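Local atomic coordinates of MHC class I antigen (Ctenopharyngodon idella, PDB entry 5H5Z), a protein that probably presents peptides at the cell surface as the heavy chain of a fish MHC class I complex with beta-2-microglobulin. Residues A[40-45]-A[63-68]; A[117-122]-A[137-142]; A[194-199]-A[254-259]. One frame throughout, in Å; residues are numbered along the deposited sequence.

Interaction 1 of 3, residues A[40-45]-A[63-68]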
# COMPACT_ATOMS: atom_id res chain seq x y z
N MET A 40 -15.26 14.75 9.08
CA MET A 40 -15.51 14.36 10.48
C MET A 40 -16.40 13.13 10.61
O MET A 40 -17.16 13.00 11.58
CB MET A 40 -16.09 15.53 11.30
CG MET A 40 -15.10 16.64 11.61
SD MET A 40 -13.76 16.14 12.71
CE MET A 40 -13.10 17.75 13.12
N LYS A 41 -16.30 12.23 9.64
CA LYS A 41 -17.16 11.04 9.60
C LYS A 41 -16.36 9.81 9.20
O LYS A 41 -15.62 9.84 8.22
CB LYS A 41 -18.35 11.25 8.66
CG LYS A 41 -19.31 12.38 9.06
CD LYS A 41 -20.07 12.08 10.35
CE LYS A 41 -20.68 13.34 10.98
NZ LYS A 41 -19.83 14.03 12.01
N ALA A 42 -16.50 8.75 9.98
CA ALA A 42 -15.92 7.45 9.63
C ALA A 42 -16.87 6.72 8.70
O ALA A 42 -18.08 6.63 8.98
CB ALA A 42 -15.65 6.62 10.87
N VAL A 43 -16.33 6.20 7.60
CA VAL A 43 -17.15 5.56 6.56
C VAL A 43 -16.62 4.19 6.11
O VAL A 43 -15.40 3.95 6.15
CB VAL A 43 -17.34 6.48 5.32
CG1 VAL A 43 -18.17 7.71 5.67
CG2 VAL A 43 -15.99 6.88 4.73
N PRO A 44 -17.53 3.29 5.69
CA PRO A 44 -17.16 1.96 5.19
C PRO A 44 -16.47 2.02 3.84
O PRO A 44 -16.76 2.90 3.04
CB PRO A 44 -18.52 1.26 5.04
CG PRO A 44 -19.51 2.36 4.86
CD PRO A 44 -19.00 3.46 5.74
N LYS A 45 -15.56 1.08 3.60
CA LYS A 45 -14.86 1.02 2.32
C LYS A 45 -14.92 -0.35 1.63
O LYS A 45 -14.37 -0.50 0.55
CB LYS A 45 -13.41 1.48 2.47
CG LYS A 45 -13.22 2.95 2.88
CD LYS A 45 -13.75 3.95 1.85
CE LYS A 45 -12.98 3.88 0.53
NZ LYS A 45 -13.37 4.96 -0.41
N GLN A 63 -17.00 8.90 16.61
CA GLN A 63 -16.72 9.52 17.90
C GLN A 63 -15.29 9.26 18.38
O GLN A 63 -14.64 10.18 18.89
CB GLN A 63 -17.75 9.08 18.95
CG GLN A 63 -17.99 10.11 20.04
CD GLN A 63 -18.41 11.47 19.49
OE1 GLN A 63 -18.12 12.50 20.09
NE2 GLN A 63 -19.10 11.49 18.35
N VAL A 64 -14.81 8.03 18.23
CA VAL A 64 -13.45 7.66 18.61
C VAL A 64 -12.44 8.51 17.82
O VAL A 64 -11.47 9.06 18.39
CB VAL A 64 -13.19 6.15 18.39
CG1 VAL A 64 -11.71 5.81 18.52
CG2 VAL A 64 -14.00 5.32 19.37
N LEU A 65 -12.68 8.65 16.52
CA LEU A 65 -11.73 9.35 15.64
C LEU A 65 -11.78 10.87 15.71
O LEU A 65 -10.78 11.53 15.44
CB LEU A 65 -11.83 8.83 14.21
CG LEU A 65 -11.45 7.34 14.11
CD1 LEU A 65 -11.85 6.74 12.77
CD2 LEU A 65 -9.98 7.11 14.42
N ILE A 66 -12.94 11.43 16.09
CA ILE A 66 -13.00 12.87 16.41
C ILE A 66 -12.08 13.12 17.61
O ILE A 66 -11.30 14.08 17.61
CB ILE A 66 -14.44 13.35 16.71
CG1 ILE A 66 -15.30 13.35 15.44
CG2 ILE A 66 -14.43 14.76 17.29
CD1 ILE A 66 -16.79 13.49 15.70
N GLY A 67 -12.15 12.23 18.60
CA GLY A 67 -11.25 12.25 19.75
C GLY A 67 -9.78 12.12 19.36
O GLY A 67 -8.93 12.85 19.86
N ALA A 68 -9.49 11.18 18.45
CA ALA A 68 -8.13 10.99 17.94
C ALA A 68 -7.57 12.24 17.25
O ALA A 68 -6.41 12.59 17.45
CB ALA A 68 -8.07 9.79 17.00
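M40 and A42 touch I66 and L65 where the edge of the peptide-binding platform meets its first long helix. This is the alpha-1 half of the MHC class I fold. Residues 40-45 are mostly loop and run into the short strand 43-44, an outermost strand of the eight-stranded sheet. Residues 63-68 are a little under two turns of helix 55-82, which lies over that sheet. The contact is small and apolar, with two pairs of side chains. In the first, the M40 side chain crosses that of I66 at about a right angle. Its CG lies anti to the carbonyl carbon, beside the backbone N (chi1 -72°). The chain then bends at chi2 (-66°), which brings the sulfur SD to 4.2 Å from I66 CG1. The CG1 branch of I66 is the one beside the backbone N, and it extends at chi2 (166°) so that CD1 comes 4.2 Å from the backbone oxygen M40 O. The second pair lies deeper. A42 points its CB at the helix and meets L65 CD1 at 4.3 Å. F35 of strand 30-36 touches both A42 and L65, which joins this pair to the floor of the groove. W58 also packs on A42, and T62 OG1 hydrogen-bonds to A42 N. V64 and A68 of the same helical segment pack on the bound peptide. The long side chain of K41 folds back at the surface, where its NZ donates a 2.9 Å hydrogen bond to M40 O from above the carbonyl plane.

Interaction 2 of 3, residues A[117-122]-A[137-142]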
# COMPACT_ATOMS: atom_id res chain seq x y z
N GLU A 117 9.84 9.70 11.29
CA GLU A 117 10.89 9.00 12.03
C GLU A 117 10.38 8.48 13.37
O GLU A 117 9.61 9.17 14.04
CB GLU A 117 12.09 9.92 12.26
CG GLU A 117 12.89 10.23 11.00
CD GLU A 117 14.14 11.03 11.30
OE1 GLU A 117 14.04 12.09 11.95
OE2 GLU A 117 15.23 10.60 10.88
N ASP A 118 10.82 7.28 13.77
CA ASP A 118 10.41 6.68 15.05
C ASP A 118 10.44 7.69 16.19
O ASP A 118 11.40 8.45 16.33
CB ASP A 118 11.33 5.50 15.42
CG ASP A 118 11.10 4.28 14.56
OD1 ASP A 118 10.15 4.25 13.75
OD2 ASP A 118 11.89 3.32 14.70
N PHE A 119 9.37 7.70 16.99
CA PHE A 119 9.30 8.56 18.17
C PHE A 119 9.19 7.68 19.43
O PHE A 119 10.13 7.64 20.23
CB PHE A 119 8.13 9.54 18.05
CG PHE A 119 8.09 10.59 19.13
CD1 PHE A 119 8.94 11.69 19.09
CD2 PHE A 119 7.18 10.49 20.19
CE1 PHE A 119 8.90 12.67 20.08
CE2 PHE A 119 7.13 11.47 21.18
CZ PHE A 119 7.99 12.55 21.12
N VAL A 120 8.07 6.98 19.59
CA VAL A 120 7.94 5.97 20.66
C VAL A 120 7.28 4.69 20.11
O VAL A 120 6.42 4.74 19.24
CB VAL A 120 7.13 6.47 21.89
CG1 VAL A 120 7.89 7.52 22.68
CG2 VAL A 120 5.75 6.98 21.49
N SER A 121 7.71 3.54 20.64
CA SER A 121 7.20 2.24 20.22
C SER A 121 6.88 1.42 21.46
O SER A 121 7.64 1.42 22.44
CB SER A 121 8.24 1.49 19.38
OG SER A 121 8.75 2.30 18.34
N LEU A 122 5.75 0.71 21.42
CA LEU A 122 5.36 -0.13 22.54
C LEU A 122 6.15 -1.42 22.57
O LEU A 122 6.25 -2.14 21.57
CB LEU A 122 3.86 -0.44 22.48
CG LEU A 122 3.28 -1.42 23.52
CD1 LEU A 122 3.44 -0.90 24.94
CD2 LEU A 122 1.81 -1.72 23.22
N VAL A 137 11.65 10.97 25.26
CA VAL A 137 11.82 10.45 26.63
C VAL A 137 10.80 11.04 27.62
O VAL A 137 10.30 10.33 28.49
CB VAL A 137 13.27 10.62 27.13
CG1 VAL A 137 13.43 10.10 28.56
CG2 VAL A 137 14.24 9.89 26.21
N ILE A 138 10.50 12.33 27.47
CA ILE A 138 9.47 12.97 28.29
C ILE A 138 8.12 12.25 28.14
O ILE A 138 7.42 12.01 29.12
CB ILE A 138 9.32 14.47 27.97
CG1 ILE A 138 10.62 15.22 28.33
CG2 ILE A 138 8.13 15.08 28.71
CD1 ILE A 138 10.73 16.60 27.72
N THR A 139 7.79 11.90 26.90
CA THR A 139 6.56 11.15 26.59
C THR A 139 6.59 9.75 27.21
O THR A 139 5.61 9.30 27.81
CB THR A 139 6.32 11.08 25.07
OG1 THR A 139 6.06 12.40 24.57
CG2 THR A 139 5.13 10.16 24.72
N LYS A 140 7.73 9.06 27.07
CA LYS A 140 7.95 7.76 27.70
C LYS A 140 7.59 7.77 29.19
O LYS A 140 6.82 6.93 29.66
CB LYS A 140 9.41 7.33 27.49
CG LYS A 140 9.87 6.13 28.32
CD LYS A 140 11.36 5.88 28.13
CE LYS A 140 11.85 4.73 28.99
NZ LYS A 140 11.20 3.43 28.65
N HIS A 141 8.12 8.74 29.94
CA HIS A 141 7.85 8.83 31.38
C HIS A 141 6.40 9.16 31.70
O HIS A 141 5.81 8.57 32.61
CB HIS A 141 8.78 9.84 32.06
CG HIS A 141 10.23 9.47 32.01
ND1 HIS A 141 10.68 8.19 32.25
CD2 HIS A 141 11.34 10.22 31.77
CE1 HIS A 141 12.00 8.16 32.14
NE2 HIS A 141 12.42 9.38 31.85
N LYS A 142 5.82 10.09 30.94
CA LYS A 142 4.42 10.47 31.11
C LYS A 142 3.51 9.27 30.87
O LYS A 142 2.61 8.99 31.67
CB LYS A 142 4.04 11.60 30.16
CG LYS A 142 2.58 12.04 30.28
CD LYS A 142 2.15 12.89 29.09
CE LYS A 142 0.65 13.12 29.12
NZ LYS A 142 0.25 14.23 28.22
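F119 turns the edge of its ring to T139. The T139 hydroxyl oxygen OG1 lies in the ring plane, 3.7 Å from CE2 and 4.0 Å from CZ. It therefore meets the rim of the ring and does not sit over a face. T139 CB backs it up, 4.0 Å from F119 CE2. The two side chains cross at about a right angle. The ring reaches the helix because F119 CG stands anti to the backbone N (chi1 -172°). This carries the ring from strand 117-123 across to helix 134-145. T139 splits its two branches between two neighbours. OG1 goes to the phenyl edge, and the methyl CG2 goes to V120, 4.3 Å from its CG1. F119 and V120 both face Y112 on the next strand, a classic beta bulge, which is consistent with two successive residues reaching one threonine. Other side chains continue the packing: A136 touches both F119 and V120, and W92 meets the F119 ring edge-to-face. The site lies at one end of the class I peptide groove, where the alpha-2 helix passes over the platform. T139 OG1 hydrogen-bonds to the backbone of the bound peptide, and also to R82 NH1 of the facing helix 55-82. K142 NZ, about one helical turn later, also hydrogen-bonds to the backbone of the bound peptide. The T139 hydroxyl thus has a double role. Its polar partners are the peptide and R82, while the phenyl rim gives it van der Waals contact. This is consistent with F119 and V120 helping to position a residue that binds the peptide backbone.

Interaction 3 of 3, residues A[194-199]-A[254-259]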
# COMPACT_ATOMS: atom_id res chain seq x y z
N VAL A 194 12.34 -10.52 -23.36
CA VAL A 194 11.02 -11.12 -23.23
C VAL A 194 10.57 -10.95 -21.78
O VAL A 194 11.34 -11.25 -20.86
CB VAL A 194 11.01 -12.60 -23.64
CG1 VAL A 194 9.62 -13.20 -23.47
CG2 VAL A 194 11.50 -12.77 -25.08
N THR A 195 9.35 -10.46 -21.60
CA THR A 195 8.79 -10.21 -20.27
C THR A 195 7.68 -11.22 -19.95
O THR A 195 6.71 -11.36 -20.70
CB THR A 195 8.23 -8.78 -20.15
OG1 THR A 195 9.30 -7.84 -20.31
CG2 THR A 195 7.59 -8.54 -18.78
N CYS A 196 7.83 -11.90 -18.83
CA CYS A 196 6.77 -12.77 -18.30
C CYS A 196 5.95 -11.98 -17.29
O CYS A 196 6.45 -11.65 -16.21
CB CYS A 196 7.38 -14.00 -17.66
SG CYS A 196 6.22 -15.23 -17.04
N HIS A 197 4.71 -11.68 -17.65
CA HIS A 197 3.84 -10.80 -16.88
C HIS A 197 2.71 -11.60 -16.24
O HIS A 197 1.98 -12.30 -16.94
CB HIS A 197 3.27 -9.71 -17.81
CG HIS A 197 2.35 -8.75 -17.12
ND1 HIS A 197 2.79 -7.72 -16.32
CD2 HIS A 197 1.00 -8.66 -17.14
CE1 HIS A 197 1.76 -7.04 -15.86
NE2 HIS A 197 0.66 -7.59 -16.34
N ALA A 198 2.59 -11.48 -14.92
CA ALA A 198 1.54 -12.16 -14.15
C ALA A 198 0.68 -11.11 -13.46
O ALA A 198 1.21 -10.23 -12.78
CB ALA A 198 2.15 -13.09 -13.12
N THR A 199 -0.64 -11.20 -13.63
CA THR A 199 -1.54 -10.19 -13.06
C THR A 199 -2.86 -10.78 -12.55
O THR A 199 -3.29 -11.85 -12.99
CB THR A 199 -1.85 -9.05 -14.07
OG1 THR A 199 -2.41 -7.94 -13.37
CG2 THR A 199 -2.81 -9.51 -15.17
N CYS A 254 8.75 -19.49 -19.42
CA CYS A 254 8.51 -18.87 -18.12
C CYS A 254 7.60 -19.78 -17.31
O CYS A 254 6.66 -20.35 -17.85
CB CYS A 254 7.84 -17.50 -18.26
SG CYS A 254 7.45 -16.80 -16.65
N VAL A 255 7.89 -19.90 -16.02
CA VAL A 255 7.03 -20.65 -15.11
C VAL A 255 6.54 -19.71 -14.00
O VAL A 255 7.34 -19.10 -13.29
CB VAL A 255 7.74 -21.89 -14.51
CG1 VAL A 255 6.79 -22.67 -13.61
CG2 VAL A 255 8.27 -22.79 -15.61
N VAL A 256 5.22 -19.59 -13.87
CA VAL A 256 4.62 -18.80 -12.80
C VAL A 256 3.94 -19.73 -11.80
O VAL A 256 3.03 -20.50 -12.16
CB VAL A 256 3.60 -17.76 -13.33
CG1 VAL A 256 3.01 -16.96 -12.18
CG2 VAL A 256 4.27 -16.82 -14.31
N GLU A 257 4.39 -19.68 -10.55
CA GLU A 257 3.82 -20.50 -9.48
C GLU A 257 3.06 -19.66 -8.45
O GLU A 257 3.57 -18.67 -7.94
CB GLU A 257 4.91 -21.33 -8.78
CG GLU A 257 4.34 -22.34 -7.79
CD GLU A 257 5.40 -23.26 -7.19
OE1 GLU A 257 5.24 -23.65 -6.01
OE2 GLU A 257 6.38 -23.59 -7.88
N HIS A 258 1.83 -20.08 -8.16
CA HIS A 258 0.96 -19.40 -7.21
C HIS A 258 0.07 -20.45 -6.57
O HIS A 258 -0.54 -21.25 -7.29
CB HIS A 258 0.13 -18.34 -7.93
CG HIS A 258 -0.85 -17.61 -7.06
ND1 HIS A 258 -0.50 -16.56 -6.25
CD2 HIS A 258 -2.19 -17.77 -6.90
CE1 HIS A 258 -1.56 -16.11 -5.61
NE2 HIS A 258 -2.60 -16.83 -6.00
N GLN A 259 0.00 -20.45 -5.24
CA GLN A 259 -0.80 -21.42 -4.49
C GLN A 259 -0.56 -22.87 -4.94
O GLN A 259 -1.50 -23.60 -5.25
CB GLN A 259 -2.30 -21.06 -4.57
CG GLN A 259 -2.65 -19.71 -3.97
CD GLN A 259 -2.39 -19.64 -2.48
OE1 GLN A 259 -2.84 -20.49 -1.72
NE2 GLN A 259 -1.64 -18.62 -2.06
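C196 and C254 form the disulfide that joins the two sheets of an immunoglobulin C1-set domain, the alpha-3 domain of the class I heavy chain. Strand 194-201 belongs to one sheet and strand 252-258 to the other. The two short segments run nearly parallel, at 19°, with their axes 8.4 Å apart. Their inward side chains fill the space between. The bridge is the first bump, with a 2.0 Å bond from C196 SG to C254 SG. In both cysteines SG is anti to the backbone N, and the two halves are twisted about the S-S bond by a chi3 of -76°. V256 is the next bump along. It rises from its own sheet and fits between the bridge and A198, using one methyl for each. CG2 lies against C196 SG at 3.7 Å. The other methyl, CG1, faces A198. Around this row, I208 and W210 of strand 207-212 pack on both cysteines, W210 being the tryptophan familiar beside the disulfide in immunoglobulin cores. On its outer face, the strand 194-201 meets beta-2-microglobulin: H197 packs on H13 of that chain, and T199 OG1 hydrogen-bonds to H13 O of the same chain. In the interior, V256 CG1 closes the row against A198 CB at 4.1 Å.

From the N terminus, interaction 1 comes first. It closes a loop of 17 residues that is mainly helical and sets helix 55-82 against the loop leading into edge strand 43-44. Interaction 2 follows, closing a 14-residue loop through strand 128-131 and packing helix 134-145 on strand 117-123. Both belong to the peptide-binding platform and reach the same sheet, with centres 25 Å apart. Interaction 3 closes the longest loop, of 54 residues, and joins the two sheets of the immunoglobulin domain. Its centre is 41 Å from that of interaction 1 and 45 Å from that of interaction 2. The three loops follow in series, so none nests or crosses.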